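Local atomic coordinates of MHC class I-like protein MILL2 (Mus musculus, PDB entry 6A97), a protein that binds heparan sulfate proteoglycans on the surface of fibroblasts and belongs to the MHC class I family. Residues I46-L54 and L186-R194. Sequence-based numbering, arbitrary orientation.
Sequences IYVDEELFL and LQRYLASLR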
# COMPACT_ATOMS: atom_id res chain seq x y z
N ILE A 46 17.81 -17.21 -11.90
CA ILE A 46 18.43 -16.73 -10.67
C ILE A 46 17.96 -15.32 -10.34
O ILE A 46 18.08 -14.40 -11.16
CB ILE A 46 19.96 -16.74 -10.78
CG1 ILE A 46 20.47 -18.18 -10.90
CG2 ILE A 46 20.59 -16.06 -9.59
CD1 ILE A 46 21.97 -18.28 -10.84
N TYR A 47 17.43 -15.15 -9.13
CA TYR A 47 16.91 -13.87 -8.67
C TYR A 47 17.74 -13.31 -7.52
O TYR A 47 18.00 -14.00 -6.53
CB TYR A 47 15.46 -14.00 -8.21
CG TYR A 47 14.51 -14.42 -9.31
CD1 TYR A 47 13.74 -13.47 -9.98
CD2 TYR A 47 14.40 -15.75 -9.70
CE1 TYR A 47 12.88 -13.84 -10.99
CE2 TYR A 47 13.55 -16.13 -10.72
CZ TYR A 47 12.79 -15.16 -11.35
OH TYR A 47 11.94 -15.52 -12.36
N VAL A 48 18.16 -12.05 -7.65
CA VAL A 48 18.78 -11.33 -6.55
C VAL A 48 17.83 -10.23 -6.09
O VAL A 48 17.47 -9.35 -6.87
CB VAL A 48 20.13 -10.72 -6.94
CG1 VAL A 48 20.82 -10.16 -5.70
CG2 VAL A 48 21.00 -11.75 -7.62
N ASP A 49 17.42 -10.31 -4.82
CA ASP A 49 16.47 -9.36 -4.25
C ASP A 49 15.21 -9.27 -5.10
O ASP A 49 14.72 -8.18 -5.40
CB ASP A 49 17.13 -7.98 -4.09
CG ASP A 49 18.32 -8.01 -3.14
OD1 ASP A 49 18.36 -8.91 -2.27
OD2 ASP A 49 19.21 -7.15 -3.26
N GLU A 50 14.72 -10.45 -5.50
CA GLU A 50 13.50 -10.63 -6.29
C GLU A 50 13.63 -10.18 -7.76
O GLU A 50 12.67 -10.29 -8.51
CB GLU A 50 12.31 -9.89 -5.65
CG GLU A 50 12.18 -10.08 -4.14
CD GLU A 50 11.99 -11.53 -3.75
OE1 GLU A 50 12.53 -11.94 -2.70
OE2 GLU A 50 11.30 -12.26 -4.49
N GLU A 51 14.81 -9.71 -8.16
CA GLU A 51 15.01 -9.31 -9.56
C GLU A 51 15.78 -10.37 -10.36
O GLU A 51 16.84 -10.83 -9.94
CB GLU A 51 15.74 -7.97 -9.64
CG GLU A 51 15.00 -6.84 -8.96
CD GLU A 51 13.58 -6.69 -9.48
OE1 GLU A 51 12.64 -6.83 -8.67
OE2 GLU A 51 13.41 -6.45 -10.69
N LEU A 52 15.23 -10.74 -11.51
CA LEU A 52 15.86 -11.73 -12.37
C LEU A 52 17.24 -11.25 -12.78
O LEU A 52 17.40 -10.14 -13.28
CB LEU A 52 14.98 -12.02 -13.59
CG LEU A 52 15.56 -13.04 -14.58
CD1 LEU A 52 15.75 -14.40 -13.92
CD2 LEU A 52 14.67 -13.17 -15.81
N PHE A 53 18.24 -12.09 -12.54
CA PHE A 53 19.62 -11.70 -12.73
C PHE A 53 20.29 -12.56 -13.80
O PHE A 53 20.96 -12.06 -14.70
CB PHE A 53 20.38 -11.79 -11.40
CG PHE A 53 21.85 -11.49 -11.51
CD1 PHE A 53 22.29 -10.35 -12.14
CD2 PHE A 53 22.78 -12.36 -10.96
CE1 PHE A 53 23.64 -10.07 -12.24
CE2 PHE A 53 24.13 -12.09 -11.06
CZ PHE A 53 24.56 -10.95 -11.69
N LEU A 54 20.09 -13.87 -13.71
CA LEU A 54 20.73 -14.78 -14.65
C LEU A 54 19.74 -15.85 -15.07
O LEU A 54 18.83 -16.21 -14.32
CB LEU A 54 21.97 -15.43 -14.03
CG LEU A 54 23.19 -14.54 -13.76
CD1 LEU A 54 24.18 -15.27 -12.85
CD2 LEU A 54 23.84 -14.16 -15.08
N LEU A 186 26.02 -15.04 -3.60
CA LEU A 186 25.23 -13.84 -3.32
C LEU A 186 26.14 -12.64 -3.07
O LEU A 186 25.88 -11.55 -3.57
CB LEU A 186 24.32 -14.07 -2.11
CG LEU A 186 23.55 -12.85 -1.60
CD1 LEU A 186 22.77 -12.16 -2.73
CD2 LEU A 186 22.60 -13.24 -0.47
N GLN A 187 27.20 -12.86 -2.31
CA GLN A 187 28.15 -11.80 -2.01
C GLN A 187 28.82 -11.29 -3.28
O GLN A 187 28.98 -10.08 -3.47
CB GLN A 187 29.21 -12.28 -1.01
CG GLN A 187 29.81 -11.17 -0.18
CD GLN A 187 28.75 -10.33 0.51
OE1 GLN A 187 28.01 -10.83 1.36
NE2 GLN A 187 28.66 -9.06 0.15
N ARG A 188 29.21 -12.22 -4.14
CA ARG A 188 29.86 -11.86 -5.39
C ARG A 188 28.87 -11.11 -6.30
O ARG A 188 29.24 -10.13 -6.94
CB ARG A 188 30.41 -13.10 -6.09
CG ARG A 188 31.47 -12.82 -7.14
CD ARG A 188 32.00 -14.11 -7.76
NE ARG A 188 30.94 -14.88 -8.40
CZ ARG A 188 30.45 -16.02 -7.93
NH1 ARG A 188 30.92 -16.53 -6.80
NH2 ARG A 188 29.49 -16.66 -8.58
N TYR A 189 27.62 -11.57 -6.33
CA TYR A 189 26.58 -10.91 -7.12
C TYR A 189 26.30 -9.49 -6.63
O TYR A 189 26.15 -8.56 -7.43
CB TYR A 189 25.27 -11.69 -7.08
CG TYR A 189 25.28 -13.03 -7.78
CD1 TYR A 189 26.29 -13.38 -8.67
CD2 TYR A 189 24.26 -13.95 -7.57
CE1 TYR A 189 26.29 -14.61 -9.31
CE2 TYR A 189 24.25 -15.18 -8.20
CZ TYR A 189 25.27 -15.50 -9.08
OH TYR A 189 25.24 -16.73 -9.70
N LEU A 190 26.21 -9.32 -5.31
CA LEU A 190 25.89 -8.02 -4.72
C LEU A 190 26.94 -6.97 -5.04
O LEU A 190 26.62 -5.80 -5.21
CB LEU A 190 25.72 -8.15 -3.20
CG LEU A 190 24.41 -8.78 -2.74
CD1 LEU A 190 24.40 -9.00 -1.23
CD2 LEU A 190 23.23 -7.91 -3.17
N ALA A 191 28.20 -7.40 -5.11
CA ALA A 191 29.29 -6.50 -5.47
C ALA A 191 29.14 -6.00 -6.91
O ALA A 191 29.26 -4.81 -7.18
CB ALA A 191 30.63 -7.19 -5.28
N SER A 192 28.85 -6.93 -7.82
CA SER A 192 28.66 -6.60 -9.23
C SER A 192 27.41 -5.77 -9.47
O SER A 192 27.27 -5.13 -10.51
CB SER A 192 28.60 -7.88 -10.06
OG SER A 192 29.74 -8.70 -9.84
N LEU A 193 26.50 -5.77 -8.49
CA LEU A 193 25.24 -5.05 -8.62
C LEU A 193 25.35 -3.62 -8.11
O LEU A 193 24.67 -2.74 -8.62
CB LEU A 193 24.12 -5.79 -7.88
CG LEU A 193 23.07 -6.50 -8.74
CD1 LEU A 193 23.61 -7.81 -9.30
CD2 LEU A 193 21.79 -6.74 -7.95
N ARG A 194 26.21 -3.42 -7.11
CA ARG A 194 26.37 -2.13 -6.43
C ARG A 194 26.36 -0.92 -7.36
O ARG A 194 25.82 0.13 -7.02
CB ARG A 194 27.66 -2.12 -5.61
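In the MHC class I platform, where the C-terminal end of the alpha-2 helix 171-193 packs on the alpha-1 hairpin of strands 42-48 and 51-57, Y189 and F53 form a T-shaped pair. F53 turns its edge to the face of Y189, the planes at 64° and the ring centroids 4.9 Å apart; F53 CE2 lies over the Y189 face, offset toward its rim, 3.5 Å from Y189 CD1. F53's CB already points to the helix, and with CG anti to the backbone N (chi1 176°) the ring extends to Y189. L193 then lays CD1 over one face of F53, 4.1 Å from the ring centroid, a CH-pi contact. Further along the tyrosine, L54 CD1 sits 3.6 Å from Y189 OH, and I46 CD1 also nears that oxygen. V48 splits its branches: CG2 meets Y189 CD2 at 3.9 Å, while CG1 lies among the methyls of L186, L190 and L193. At the type I' turn joining the strands, D49 brushes L190 CD2, its carboxylate held by H23 and T24. A classic beta bulge places both F53 and L54 opposite I46, whose O accepts from F53 N and L54 N. From the alpha-1 helix 75-96, L86 touches I46 and L54. The result is a largely apolar interface between the alpha-2 helix and the alpha-1 strands, as in the MHC class I platform.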